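Local coordinates for protein putative glycosidase ph117-related (Bacteroides thetaiotaomicron, PDB 5A7V) that probably acts on beta-linked mannosides, as a member of glycoside hydrolase family GH130, and binds mannose in a pocket of its beta-rich fold, at residues Leu361-Ala366 and Gly371-Asn376; Gln46-Val51 and Asp116-Lys121; Pro187-Ala192 and Phe198-Lys203. All blocks are in the same frame, centred on the assembly; numbering follows the deposited sequence.

Contact 1. Residues Leu361-Ala366 and Gly371-Asn376; sequences LYYGCA and GMAIYN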
ATOM      1  N   LEU A 361      -2.207  -4.489 -10.263  1.00  9.46           N
ATOM      2  CA  LEU A 361      -1.425  -4.182  -9.059  1.00 10.03           C
ATOM      3  C   LEU A 361      -0.594  -2.944  -9.294  1.00  9.83           C
ATOM      4  O   LEU A 361       0.085  -2.867 -10.344  1.00 11.25           O
ATOM      5  CB  LEU A 361      -0.514  -5.384  -8.788  1.00 10.44           C
ATOM      6  CG  LEU A 361       0.361  -5.315  -7.533  1.00 10.90           C
ATOM      7  CD1 LEU A 361      -0.434  -5.349  -6.258  1.00 11.87           C
ATOM      8  CD2 LEU A 361       1.341  -6.466  -7.584  1.00 11.53           C
ATOM      9  N   TYR A 362      -0.610  -2.019  -8.346  1.00  8.32           N
ATOM     10  CA  TYR A 362       0.148  -0.758  -8.418  1.00  9.06           C
ATOM     11  C   TYR A 362       1.076  -0.676  -7.225  1.00  9.03           C
ATOM     12  O   TYR A 362       0.674  -0.982  -6.089  1.00  9.00           O
ATOM     13  CB  TYR A 362      -0.806   0.472  -8.479  1.00  9.10           C
ATOM     14  CG  TYR A 362      -1.568   0.460  -9.799  1.00  9.83           C
ATOM     15  CD1 TYR A 362      -1.024   1.026 -10.919  1.00 10.39           C
ATOM     16  CD2 TYR A 362      -2.822  -0.136  -9.914  1.00 10.01           C
ATOM     17  CE1 TYR A 362      -1.658   0.963 -12.155  1.00 11.35           C
ATOM     18  CE2 TYR A 362      -3.442  -0.227 -11.144  1.00 11.08           C
ATOM     19  CZ  TYR A 362      -2.860   0.308 -12.271  1.00 10.94           C
ATOM     20  OH  TYR A 362      -3.480   0.165 -13.496  1.00 13.60           O
ATOM     21  N   TYR A 363       2.332  -0.308  -7.490  1.00  8.43           N
ATOM     22  CA  TYR A 363       3.358  -0.384  -6.473  1.00  8.59           C
ATOM     23  C   TYR A 363       4.389   0.738  -6.631  1.00  8.03           C
ATOM     24  O   TYR A 363       4.629   1.255  -7.735  1.00  9.89           O
ATOM     25  CB  TYR A 363       4.036  -1.771  -6.472  1.00  8.89           C
ATOM     26  CG  TYR A 363       4.605  -2.178  -7.788  1.00  9.10           C
ATOM     27  CD1 TYR A 363       3.859  -2.815  -8.750  1.00  9.97           C
ATOM     28  CD2 TYR A 363       5.973  -1.945  -8.089  1.00  8.73           C
ATOM     29  CE1 TYR A 363       4.428  -3.192  -9.986  1.00  9.64           C
ATOM     30  CE2 TYR A 363       6.515  -2.329  -9.285  1.00  9.96           C
ATOM     31  CZ  TYR A 363       5.778  -2.984 -10.225  1.00  9.89           C
ATOM     32  OH  TYR A 363       6.305  -3.400 -11.425  1.00 11.27           O
ATOM     33  N   GLY A 364       5.006   1.101  -5.505  1.00  7.94           N
ATOM     34  CA  GLY A 364       6.203   1.963  -5.554  1.00  8.94           C
ATOM     35  C   GLY A 364       7.446   1.201  -5.996  1.00  9.06           C
ATOM     36  O   GLY A 364       7.632   0.049  -5.607  1.00  9.61           O
ATOM     37  N   CYS A 365       8.261   1.896  -6.779  1.00  8.70           N
ATOM     38  CA  CYS A 365       9.539   1.345  -7.262  1.00  9.41           C
ATOM     39  C   CYS A 365      10.669   2.106  -6.600  1.00  8.99           C
ATOM     40  O   CYS A 365      10.963   3.252  -7.003  1.00  9.85           O
ATOM     41  CB  CYS A 365       9.641   1.518  -8.769  1.00 10.47           C
ATOM     42  SG  CYS A 365       8.343   0.661  -9.731  1.00 11.72           S
ATOM     43  N   ALA A 366      11.272   1.482  -5.597  1.00  9.41           N
ATOM     44  CA  ALA A 366      12.428   2.044  -4.899  1.00  9.51           C
ATOM     45  C   ALA A 366      12.212   3.496  -4.428  1.00  9.42           C
ATOM     46  O   ALA A 366      13.149   4.290  -4.408  1.00  9.71           O
ATOM     47  CB  ALA A 366      13.711   1.897  -5.713  1.00 10.66           C
ATOM     48  N   GLY A 371       5.023   1.600 -10.570  1.00  9.23           N
ATOM     49  CA  GLY A 371       4.943   0.493 -11.501  1.00  9.97           C
ATOM     50  C   GLY A 371       3.594  -0.189 -11.400  1.00  9.06           C
ATOM     51  O   GLY A 371       2.858  -0.033 -10.402  1.00  9.86           O
ATOM     52  N   MET A 372       3.303  -0.997 -12.417  1.00  9.18           N
ATOM     53  CA  MET A 372       2.116  -1.828 -12.415  1.00 10.04           C
ATOM     54  C   MET A 372       2.409  -3.230 -12.936  1.00  9.54           C
ATOM     55  O   MET A 372       3.405  -3.451 -13.675  1.00 10.65           O
ATOM     56  CB  MET A 372       0.972  -1.117 -13.121  1.00 13.89           C
ATOM     57  CG  MET A 372       1.130  -0.917 -14.562  1.00 16.79           C
ATOM     58  SD  MET A 372       0.775  -2.342 -15.598  1.00 19.40           S
ATOM     59  CE  MET A 372      -0.773  -2.882 -15.054  1.00 19.90           C
ATOM     60  N   ALA A 373       1.527  -4.163 -12.595  1.00  9.49           N
ATOM     61  CA  ALA A 373       1.596  -5.532 -13.139  1.00 10.15           C
ATOM     62  C   ALA A 373       0.179  -6.149 -13.095  1.00 10.03           C
ATOM     63  O   ALA A 373      -0.677  -5.664 -12.315  1.00 11.97           O
ATOM     64  CB  ALA A 373       2.595  -6.376 -12.335  1.00 10.31           C
ATOM     65  N   ILE A 374      -0.072  -7.155 -13.922  1.00  9.60           N
ATOM     66  CA  ILE A 374      -1.429  -7.719 -14.095  1.00 10.32           C
ATOM     67  C   ILE A 374      -1.423  -9.208 -13.774  1.00  9.97           C
ATOM     68  O   ILE A 374      -0.625  -9.973 -14.344  1.00 11.26           O
ATOM     69  CB  ILE A 374      -1.970  -7.507 -15.524  1.00 12.74           C
ATOM     70  CG1 ILE A 374      -1.916  -6.045 -15.943  1.00 14.18           C
ATOM     71  CG2 ILE A 374      -3.406  -8.065 -15.629  1.00 14.06           C
ATOM     72  CD1 ILE A 374      -2.269  -5.794 -17.399  1.00 16.39           C
ATOM     73  N   TYR A 375      -2.341  -9.634 -12.902  1.00  9.80           N
ATOM     74  CA  TYR A 375      -2.667 -11.041 -12.677  1.00 10.79           C
ATOM     75  C   TYR A 375      -3.971 -11.308 -13.420  1.00  9.43           C
ATOM     76  O   TYR A 375      -5.030 -10.726 -13.083  1.00 10.48           O
ATOM     77  CB  TYR A 375      -2.803 -11.347 -11.185  1.00 10.37           C
ATOM     78  CG  TYR A 375      -3.533 -12.619 -10.839  1.00  9.66           C
ATOM     79  CD1 TYR A 375      -3.237 -13.822 -11.465  1.00  9.77           C
ATOM     80  CD2 TYR A 375      -4.547 -12.610  -9.861  1.00 10.18           C
ATOM     81  CE1 TYR A 375      -3.919 -14.983 -11.120  1.00  9.50           C
ATOM     82  CE2 TYR A 375      -5.214 -13.762  -9.527  1.00 10.83           C
ATOM     83  CZ  TYR A 375      -4.946 -14.936 -10.151  1.00 10.23           C
ATOM     84  OH  TYR A 375      -5.609 -16.056  -9.762  1.00 11.86           O
ATOM     85  N   ASN A 376      -3.936 -12.160 -14.429  1.00  9.80           N
ATOM     86  CA  ASN A 376      -5.112 -12.550 -15.186  1.00 10.77           C
ATOM     87  C   ASN A 376      -5.523 -13.960 -14.731  1.00 10.78           C
ATOM     88  O   ASN A 376      -4.887 -14.946 -15.107  1.00 10.99           O
ATOM     89  CB  ASN A 376      -4.831 -12.554 -16.693  1.00 12.17           C
ATOM     90  CG  ASN A 376      -6.053 -12.916 -17.503  1.00 12.57           C
ATOM     91  OD1 ASN A 376      -7.091 -13.291 -16.938  1.00 13.94           O
ATOM     92  ND2 ASN A 376      -5.939 -12.823 -18.809  1.00 14.96           N
TER
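Tyr363 and Gly371 face each other as a hydrogen-bonded pair of an antiparallel beta hairpin, and the tyrosine ring is folded back over the glycine backbone. A chi1 of 55° sets its CG between its own backbone N and carbonyl carbon, which swings the ring across to the partner strand. The CA of Gly371 then lies 4.0 Å from the ring centroid in a CH-pi contact over the face, and CE1 reaches Gly371 C at 3.4 Å. Backbone bonds run both ways in this pair, with Gly371 N 2.9 Å from Tyr363 O, and again between Leu361 and Ala373, where Leu361 N meets Ala373 O at 2.8 Å and nearly straight on. Between them, Tyr362 and Met372 form a non-hydrogen-bonded pair on the other face of the sheet. Their side chains run side by side in the same direction, Tyr362 CE1 resting 3.5 Å from Met372 CB, while the methionine chain bends at chi2 and chi3. From the turn end, Cys365 SG comes within 3.6 Å of Gly371 N.

Both phenol hydroxyls find partners elsewhere: Tyr362 OH with Gly117 O, Tyr363 OH with Glu337 OE2. Strand 358-365 is the middle one of three, flanked by 347-355 and 369-375; Leu361 and Tyr363 pack on Ile349 of the former, whereas Tyr362 turns to Pro79 and Ala81 of strand 75-84.

Contact 2. Residues Gln46-Val51 and Asp116-Lys121; sequences QGANPV and DGIHFK
The hairpin loop between strands 107-114 and 121-122 presents Ile118 and Phe120 to Ala48 and Val51, which belong to an irregular segment ahead of strand 60-62. The two loops meet through small apolar surfaces near the outside of the protein. Ala48 CB touches Ile118 CG2 at 3.7 Å, methyl against methyl. Val51 divides its branches between Ile118 and Phe120: its CG1 lies 3.5 Å from the carbonyl oxygen Ile118 O, and its CG2 approaches Phe120 CE1 obliquely at 4.3 Å. A chi1 of -66° sets the two branches in this way, with CG1 beside the valine's own backbone N and CG2 between that N and the carbonyl carbon.

What holds Ile118 in position is the turn beneath it. Asp116 OD1 accepts two backbone donors, Ile118 N from above the carboxylate plane and His119 N through its syn lone pair. The other oxygen, Asp116 OD2, also uses its syn lone pair and receives His119 ND1 at 2.8 Å, almost in the plane of the imidazole. Three bonds hold the carboxylate, and the one from ND1 helps set the rotation of the imidazole. Ile118 CG2 sits over one face of that ring, offset toward its rim, 3.8 Å above the plane. Val51 and Ile118 also lie against Met372, so strand 369-375 borders the same apolar patch. The two bonds to Asp116 OD1 make an Asx turn and an Asx motif, and the OD2 bond to His119 adds a His-carboxylate pair, here in a beta-hairpin loop that packs against an N-terminal segment.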
ATOM      1  N   GLN A  46       5.091  -5.483 -21.101  1.00 20.30           N
ATOM      2  CA  GLN A  46       6.344  -5.249 -21.799  1.00 24.76           C
ATOM      3  C   GLN A  46       6.484  -3.775 -22.075  1.00 25.44           C
ATOM      4  O   GLN A  46       5.598  -3.173 -22.658  1.00 27.34           O
ATOM      5  CB  GLN A  46       6.362  -6.038 -23.118  1.00 31.86           C
ATOM      6  CG  GLN A  46       7.129  -7.352 -23.047  1.00 45.97           C
ATOM      7  CD  GLN A  46       8.594  -7.171 -23.379  1.00 56.74           C
ATOM      8  OE1 GLN A  46       8.939  -6.795 -24.507  1.00 69.11           O
ATOM      9  NE2 GLN A  46       9.471  -7.430 -22.402  1.00 71.57           N
ATOM     10  N   GLY A  47       7.570  -3.196 -21.569  1.00 31.22           N
ATOM     11  CA  GLY A  47       7.847  -1.823 -21.942  1.00 29.42           C
ATOM     12  C   GLY A  47       7.090  -0.739 -21.226  1.00 34.24           C
ATOM     13  O   GLY A  47       7.393   0.417 -21.435  1.00 47.73           O
ATOM     14  N   ALA A  48       6.110  -1.092 -20.396  1.00 29.53           N
ATOM     15  CA  ALA A  48       5.183  -0.123 -19.804  1.00 31.18           C
ATOM     16  C   ALA A  48       5.833   0.641 -18.649  1.00 21.08           C
ATOM     17  O   ALA A  48       5.700   1.858 -18.504  1.00 24.04           O
ATOM     18  CB  ALA A  48       3.962  -0.845 -19.261  1.00 32.45           C
ATOM     19  N   ASN A  49       6.507  -0.090 -17.781  1.00 14.60           N
ATOM     20  CA  ASN A  49       6.948   0.519 -16.547  1.00 12.72           C
ATOM     21  C   ASN A  49       8.206   1.343 -16.711  1.00 12.83           C
ATOM     22  O   ASN A  49       9.063   0.970 -17.543  1.00 14.80           O
ATOM     23  CB  ASN A  49       7.213  -0.541 -15.476  1.00 11.84           C
ATOM     24  CG  ASN A  49       5.918  -1.120 -14.862  1.00 12.28           C
ATOM     25  OD1 ASN A  49       4.901  -0.445 -14.746  1.00 12.53           O
ATOM     26  ND2 ASN A  49       5.988  -2.326 -14.417  1.00 13.95           N
ATOM     27  N   PRO A  50       8.382   2.375 -15.886  1.00 13.83           N
ATOM     28  CA  PRO A  50       7.409   2.874 -14.907  1.00 14.29           C
ATOM     29  C   PRO A  50       6.239   3.623 -15.552  1.00 13.81           C
ATOM     30  O   PRO A  50       6.416   4.308 -16.567  1.00 15.27           O
ATOM     31  CB  PRO A  50       8.227   3.845 -14.069  1.00 16.33           C
ATOM     32  CG  PRO A  50       9.295   4.323 -14.966  1.00 17.65           C
ATOM     33  CD  PRO A  50       9.631   3.160 -15.865  1.00 16.66           C
ATOM     34  N   VAL A  51       5.056   3.488 -14.965  1.00 12.58           N
ATOM     35  CA  VAL A  51       3.879   4.118 -15.544  1.00 13.68           C
ATOM     36  C   VAL A  51       3.720   5.549 -15.094  1.00 13.33           C
ATOM     37  O   VAL A  51       3.053   6.294 -15.810  1.00 15.82           O
ATOM     38  CB  VAL A  51       2.596   3.295 -15.344  1.00 15.31           C
ATOM     39  CG1 VAL A  51       2.663   1.979 -16.101  1.00 18.16           C
ATOM     40  CG2 VAL A  51       2.282   3.084 -13.878  1.00 17.60           C
ATOM     41  N   ASP A 116      -6.868   1.595 -19.637  1.00 17.31           N
ATOM     42  CA  ASP A 116      -6.152   0.309 -19.829  1.00 17.17           C
ATOM     43  C   ASP A 116      -5.215  -0.057 -18.673  1.00 16.35           C
ATOM     44  O   ASP A 116      -4.549  -1.126 -18.724  1.00 18.63           O
ATOM     45  CB  ASP A 116      -5.401   0.294 -21.163  1.00 16.97           C
ATOM     46  CG  ASP A 116      -4.191   1.245 -21.207  1.00 18.49           C
ATOM     47  OD1 ASP A 116      -3.900   1.990 -20.251  1.00 16.95           O
ATOM     48  OD2 ASP A 116      -3.546   1.254 -22.291  1.00 23.29           O
ATOM     49  N   GLY A 117      -5.181   0.782 -17.624  1.00 16.15           N
ATOM     50  CA  GLY A 117      -4.304   0.532 -16.478  1.00 15.95           C
ATOM     51  C   GLY A 117      -2.823   0.824 -16.672  1.00 16.23           C
ATOM     52  O   GLY A 117      -2.053   0.679 -15.721  1.00 16.02           O
ATOM     53  N   ILE A 118      -2.472   1.269 -17.904  1.00 18.28           N
ATOM     54  CA  ILE A 118      -1.048   1.426 -18.265  1.00 16.68           C
ATOM     55  C   ILE A 118      -0.757   2.879 -18.664  1.00 16.51           C
ATOM     56  O   ILE A 118       0.210   3.493 -18.153  1.00 18.24           O
ATOM     57  CB  ILE A 118      -0.749   0.517 -19.469  1.00 18.29           C
ATOM     58  CG1 ILE A 118      -0.772  -0.952 -18.997  1.00 23.04           C
ATOM     59  CG2 ILE A 118       0.704   0.782 -19.917  1.00 18.92           C
ATOM     60  CD1 ILE A 118      -1.010  -1.981 -20.106  1.00 28.66           C
ATOM     61  N   HIS A 119      -1.600   3.439 -19.532  1.00 16.70           N
ATOM     62  CA  HIS A 119      -1.459   4.817 -20.009  1.00 16.64           C
ATOM     63  C   HIS A 119      -2.378   5.711 -19.221  1.00 15.88           C
ATOM     64  O   HIS A 119      -3.592   5.476 -19.161  1.00 18.34           O
ATOM     65  CB  HIS A 119      -1.779   4.887 -21.503  1.00 18.90           C
ATOM     66  CG  HIS A 119      -0.887   4.009 -22.320  1.00 23.29           C
ATOM     67  ND1 HIS A 119      -1.216   2.715 -22.652  1.00 25.21           N
ATOM     68  CD2 HIS A 119       0.352   4.228 -22.828  1.00 27.94           C
ATOM     69  CE1 HIS A 119      -0.224   2.176 -23.342  1.00 29.60           C
ATOM     70  NE2 HIS A 119       0.737   3.073 -23.467  1.00 32.24           N
ATOM     71  N   PHE A 120      -1.809   6.715 -18.598  1.00 16.54           N
ATOM     72  CA  PHE A 120      -2.548   7.581 -17.678  1.00 15.42           C
ATOM     73  C   PHE A 120      -2.646   9.025 -18.142  1.00 16.06           C
ATOM     74  O   PHE A 120      -1.704   9.549 -18.740  1.00 19.76           O
ATOM     75  CB  PHE A 120      -1.908   7.563 -16.275  1.00 14.93           C
ATOM     76  CG  PHE A 120      -2.187   6.313 -15.489  1.00 14.05           C
ATOM     77  CD1 PHE A 120      -1.441   5.183 -15.678  1.00 18.08           C
ATOM     78  CD2 PHE A 120      -3.240   6.277 -14.612  1.00 12.96           C
ATOM     79  CE1 PHE A 120      -1.729   4.003 -15.018  1.00 19.62           C
ATOM     80  CE2 PHE A 120      -3.535   5.116 -13.902  1.00 13.81           C
ATOM     81  CZ  PHE A 120      -2.796   3.968 -14.127  1.00 16.62           C
ATOM     82  N   LYS A 121      -3.765   9.666 -17.788  1.00 16.53           N
ATOM     83  CA  LYS A 121      -3.932  11.118 -17.928  1.00 17.02           C
ATOM     84  C   LYS A 121      -3.815  11.683 -16.528  1.00 16.01           C
ATOM     85  O   LYS A 121      -4.641  11.371 -15.671  1.00 16.05           O
ATOM     86  CB  LYS A 121      -5.308  11.465 -18.501  1.00 19.47           C
ATOM     87  CG  LYS A 121      -5.594  12.966 -18.613  1.00 28.41           C
ATOM     88  CD  LYS A 121      -6.718  13.307 -19.613  1.00 41.92           C
ATOM     89  CE  LYS A 121      -8.017  12.540 -19.356  1.00 53.70           C
ATOM     90  NZ  LYS A 121      -8.597  12.747 -17.991  1.00 61.10           N
TER

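Contact 3. Residues Pro187-Ala192 and Phe198-Lys203; sequences PAFAKA and FNLGCK. With MAN (alpha-D-mannopyranose), chain D; BMA (beta-D-mannopyranose), chain C.
Phe198 brings its ring up to Ala190 and Pro187 at the two ends of a type I beta turn. Phe198 CB stands off, 4.3 Å from Ala190 O. With chi1 at -175°, CG extends opposite the backbone N and the ring is carried toward the turn. CD2 makes the tightest approach, 3.6 Å to Ala190 CB, and this methyl sits at the ring edge, near its plane. Next to it in the ring, CE2 meets Pro187 CG at 4.1 Å, in an oblique approach, and CZ at the tip is 4.4 Å from that same CG.

The turn itself is closed by a bond from Ala190 N to Pro187 O. Inside it, Phe189 points its own ring edge at the other segment: Cys202 SG lies 3.9 Å from Phe189 CD2, a sulfur-aromatic contact made near the ring plane, and Leu200 CD2 comes obliquely to the same Phe189 CD2. Trp229 and Trp245 help to enclose the phenylalanine.

One residue past Cys202, Lys203 heads away from the turn and into the sugar pocket. Its chain bends at chi3, and NZ donates to O6 of the bound mannose at 2.9 Å, the same length for the alpha and beta anomers that overlap in the site; the bonds to O5 are weak. Arg93 also binds the sugar. Across the contact the side chains thus meet through apolar and sulfur-aromatic contacts, the sulfur lying at the edge of the ring, while the hydrogen-bonding amine of Lys203 is turned toward the sugar.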
ATOM      1  N   PRO A 187      -6.310  10.975  12.871  1.00 10.25           N
ATOM      2  CA  PRO A 187      -5.764   9.649  13.191  1.00 10.89           C
ATOM      3  C   PRO A 187      -6.835   8.583  13.396  1.00 10.36           C
ATOM      4  O   PRO A 187      -7.834   8.799  14.129  1.00 11.45           O
ATOM      5  CB  PRO A 187      -4.929   9.923  14.447  1.00 11.82           C
ATOM      6  CG  PRO A 187      -4.510  11.362  14.318  1.00 11.79           C
ATOM      7  CD  PRO A 187      -5.712  12.052  13.698  1.00 11.69           C
ATOM      8  N   ALA A 188      -6.630   7.427  12.802  1.00 10.12           N
ATOM      9  CA  ALA A 188      -7.538   6.293  12.941  1.00 10.14           C
ATOM     10  C   ALA A 188      -7.727   5.884  14.383  1.00  9.63           C
ATOM     11  O   ALA A 188      -8.834   5.440  14.748  1.00 11.26           O
ATOM     12  CB  ALA A 188      -6.980   5.111  12.156  1.00 10.90           C
ATOM     13  N   PHE A 189      -6.688   6.047  15.199  1.00 10.73           N
ATOM     14  CA  PHE A 189      -6.704   5.563  16.584  1.00 11.40           C
ATOM     15  C   PHE A 189      -6.760   6.717  17.595  1.00 12.17           C
ATOM     16  O   PHE A 189      -6.408   6.563  18.771  1.00 14.94           O
ATOM     17  CB  PHE A 189      -5.514   4.655  16.854  1.00 11.83           C
ATOM     18  CG  PHE A 189      -5.354   3.570  15.836  1.00 11.38           C
ATOM     19  CD1 PHE A 189      -6.414   2.796  15.431  1.00 12.48           C
ATOM     20  CD2 PHE A 189      -4.107   3.334  15.240  1.00 11.87           C
ATOM     21  CE1 PHE A 189      -6.266   1.805  14.455  1.00 12.49           C
ATOM     22  CE2 PHE A 189      -3.960   2.342  14.304  1.00 12.25           C
ATOM     23  CZ  PHE A 189      -5.018   1.555  13.915  1.00 11.93           C
ATOM     24  N   ALA A 190      -7.254   7.886  17.150  1.00 12.41           N
ATOM     25  CA  ALA A 190      -7.365   9.025  18.078  1.00 13.28           C
ATOM     26  C   ALA A 190      -8.264   8.781  19.294  1.00 13.26           C
ATOM     27  O   ALA A 190      -7.954   9.189  20.400  1.00 17.20           O
ATOM     28  CB  ALA A 190      -7.878  10.256  17.346  1.00 13.46           C
ATOM     29  N   LYS A 191      -9.400   8.149  19.044  1.00 13.84           N
ATOM     30  CA  LYS A 191     -10.476   8.110  20.055  1.00 16.33           C
ATOM     31  C   LYS A 191     -10.432   6.873  20.972  1.00 15.54           C
ATOM     32  O   LYS A 191     -10.804   6.966  22.152  1.00 18.38           O
ATOM     33  CB  LYS A 191     -11.817   8.119  19.306  1.00 19.92           C
ATOM     34  CG  LYS A 191     -13.091   8.210  20.122  1.00 27.08           C
ATOM     35  CD  LYS A 191     -14.317   8.422  19.220  1.00 37.02           C
ATOM     36  CE  LYS A 191     -14.985   7.130  18.764  1.00 38.54           C
ATOM     37  NZ  LYS A 191     -16.468   7.297  18.818  1.00 50.64           N
ATOM     38  N   ALA A 192     -10.059   5.719  20.408  1.00 14.61           N
ATOM     39  CA  ALA A 192     -10.196   4.457  21.135  1.00 15.60           C
ATOM     40  C   ALA A 192      -9.428   4.451  22.465  1.00 15.44           C
ATOM     41  O   ALA A 192      -8.381   5.070  22.609  1.00 16.47           O
ATOM     42  CB  ALA A 192      -9.696   3.304  20.249  1.00 16.42           C
ATOM     43  N   PHE A 198      -3.339   7.859  20.462  1.00 14.62           N
ATOM     44  CA  PHE A 198      -3.263   9.074  19.648  1.00 14.21           C
ATOM     45  C   PHE A 198      -1.824   9.346  19.191  1.00 14.22           C
ATOM     46  O   PHE A 198      -1.614   9.738  18.058  1.00 15.27           O
ATOM     47  CB  PHE A 198      -3.840  10.291  20.392  1.00 15.85           C
ATOM     48  CG  PHE A 198      -3.888  11.535  19.552  1.00 17.02           C
ATOM     49  CD1 PHE A 198      -2.796  12.367  19.443  1.00 19.26           C
ATOM     50  CD2 PHE A 198      -5.045  11.870  18.854  1.00 18.31           C
ATOM     51  CE1 PHE A 198      -2.835  13.491  18.650  1.00 21.68           C
ATOM     52  CE2 PHE A 198      -5.088  12.992  18.068  1.00 19.69           C
ATOM     53  CZ  PHE A 198      -3.993  13.806  17.972  1.00 21.03           C
ATOM     54  N   ASN A 199      -0.862   9.168  20.105  1.00 14.68           N
ATOM     55  CA  ASN A 199       0.548   9.423  19.820  1.00 14.76           C
ATOM     56  C   ASN A 199       1.315   8.209  19.338  1.00 14.11           C
ATOM     57  O   ASN A 199       2.558   8.256  19.289  1.00 15.61           O
ATOM     58  CB  ASN A 199       1.259  10.048  21.028  1.00 17.33           C
ATOM     59  CG  ASN A 199       0.687  11.369  21.405  1.00 18.32           C
ATOM     60  OD1 ASN A 199       0.332  12.194  20.529  1.00 18.75           O
ATOM     61  ND2 ASN A 199       0.621  11.618  22.715  1.00 20.61           N
ATOM     62  N   LEU A 200       0.615   7.136  18.959  1.00 13.38           N
ATOM     63  CA  LEU A 200       1.283   5.946  18.409  1.00 13.88           C
ATOM     64  C   LEU A 200       1.825   6.221  17.024  1.00 12.46           C
ATOM     65  O   LEU A 200       1.113   6.726  16.133  1.00 12.87           O
ATOM     66  CB  LEU A 200       0.285   4.792  18.327  1.00 14.41           C
ATOM     67  CG  LEU A 200       0.770   3.486  17.695  1.00 13.48           C
ATOM     68  CD1 LEU A 200       1.772   2.823  18.603  1.00 15.30           C
ATOM     69  CD2 LEU A 200      -0.406   2.586  17.407  1.00 14.69           C
ATOM     70  N   GLY A 201       3.113   5.908  16.819  1.00 12.26           N
ATOM     71  CA  GLY A 201       3.676   5.935  15.472  1.00 12.34           C
ATOM     72  C   GLY A 201       3.168   4.709  14.726  1.00 11.46           C
ATOM     73  O   GLY A 201       3.366   3.549  15.131  1.00 13.01           O
ATOM     74  N   CYS A 202       2.456   4.951  13.655  1.00 11.30           N
ATOM     75  CA  CYS A 202       1.798   3.906  12.898  1.00 10.44           C
ATOM     76  C   CYS A 202       1.535   4.331  11.458  1.00 10.22           C
ATOM     77  O   CYS A 202       1.547   5.527  11.145  1.00 11.17           O
ATOM     78  CB  CYS A 202       0.517   3.446  13.614  1.00 10.70           C
ATOM     79  SG  CYS A 202      -0.702   4.732  13.945  1.00 11.97           S
ATOM     80  N   LYS A 203       1.220   3.341  10.617  1.00 10.13           N
ATOM     81  CA  LYS A 203       1.003   3.538   9.183  1.00 10.55           C
ATOM     82  C   LYS A 203       0.526   2.243   8.556  1.00  9.59           C
ATOM     83  O   LYS A 203       0.523   1.208   9.230  1.00 11.32           O
ATOM     84  CB  LYS A 203       2.267   4.078   8.478  1.00 10.36           C
ATOM     85  CG  LYS A 203       3.523   3.195   8.659  1.00 11.42           C
ATOM     86  CD  LYS A 203       4.729   3.706   7.842  1.00 11.96           C
ATOM     87  CE  LYS A 203       5.193   5.053   8.300  1.00 12.30           C
ATOM     88  NZ  LYS A 203       6.324   5.585   7.497  1.00 13.58           N
TER
HETATM   89  C1  MAN D1485       9.971   6.663   6.801  0.50 13.00           C
HETATM   90  C2  MAN D1485       9.517   6.127   5.510  0.50 12.93           C
HETATM   91  C3  MAN D1485       9.270   7.356   4.665  0.50 11.57           C
HETATM   92  C4  MAN D1485       8.347   8.387   5.302  0.50 11.20           C
HETATM   93  C5  MAN D1485       8.736   8.665   6.743  0.50 11.48           C
HETATM   94  C6  MAN D1485       7.609   9.278   7.546  0.50 11.66           C
HETATM   95  O1  MAN D1485      11.239   7.198   6.852  0.50 15.37           O
HETATM   96  O2  MAN D1485       8.277   5.435   5.595  0.50 14.58           O
HETATM   97  O3  MAN D1485       8.704   7.047   3.383  0.50 11.58           O
HETATM   98  O4  MAN D1485       8.418   9.624   4.569  0.50 10.62           O
HETATM   99  O5  MAN D1485       9.078   7.480   7.435  0.50 12.00           O
HETATM  100  O6  MAN D1485       6.433   8.460   7.576  0.50 12.61           O
HETATM  101  C1  BMA C1385      10.052   6.562   6.677  0.50 12.75           C
HETATM  102  C2  BMA C1385       9.599   6.322   5.233  0.50 12.31           C
HETATM  103  C3  BMA C1385       9.322   7.657   4.579  0.50 10.32           C
HETATM  104  C4  BMA C1385       8.343   8.457   5.416  0.50 10.24           C
HETATM  105  C5  BMA C1385       8.735   8.463   6.898  0.50 11.08           C
HETATM  106  C6  BMA C1385       7.688   9.114   7.783  0.50 11.19           C
HETATM  107  O1  BMA C1385      10.408   5.404   7.415  0.50 16.46           O
HETATM  108  O2  BMA C1385       8.386   5.558   5.206  0.50 12.70           O
HETATM  109  O3  BMA C1385       8.838   7.527   3.188  0.50  9.54           O
HETATM  110  O4  BMA C1385       8.340   9.798   4.899  0.50 11.18           O
HETATM  111  O5  BMA C1385       8.975   7.137   7.424  0.50 10.47           O
HETATM  112  O6  BMA C1385       6.409   8.480   7.691  0.50 12.18           O

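Along the chain contact 2 closes first, contact 3 follows and contact 1 comes last, yet contacts 1 and 2 are neighbours, their centres 10 Å apart. They join through Asn49, whose OD1 accepts from Met372 N; Val51 bonds through its backbone to Val370, just ahead of 371-376. An N-terminal segment thus runs beside the C-terminal strand 369-375, next to the hairpin loop of the sheet 75-84 to 121-122. Contact 3 lies across the chain's centre, about 29 and 36 Å from the centres of contacts 1 and 2, linking successive sheets. This is consistent with the five-bladed beta-propeller of GH130: contact 2, packed on the hairpin of contact 1, probably lies where the first and last blades meet.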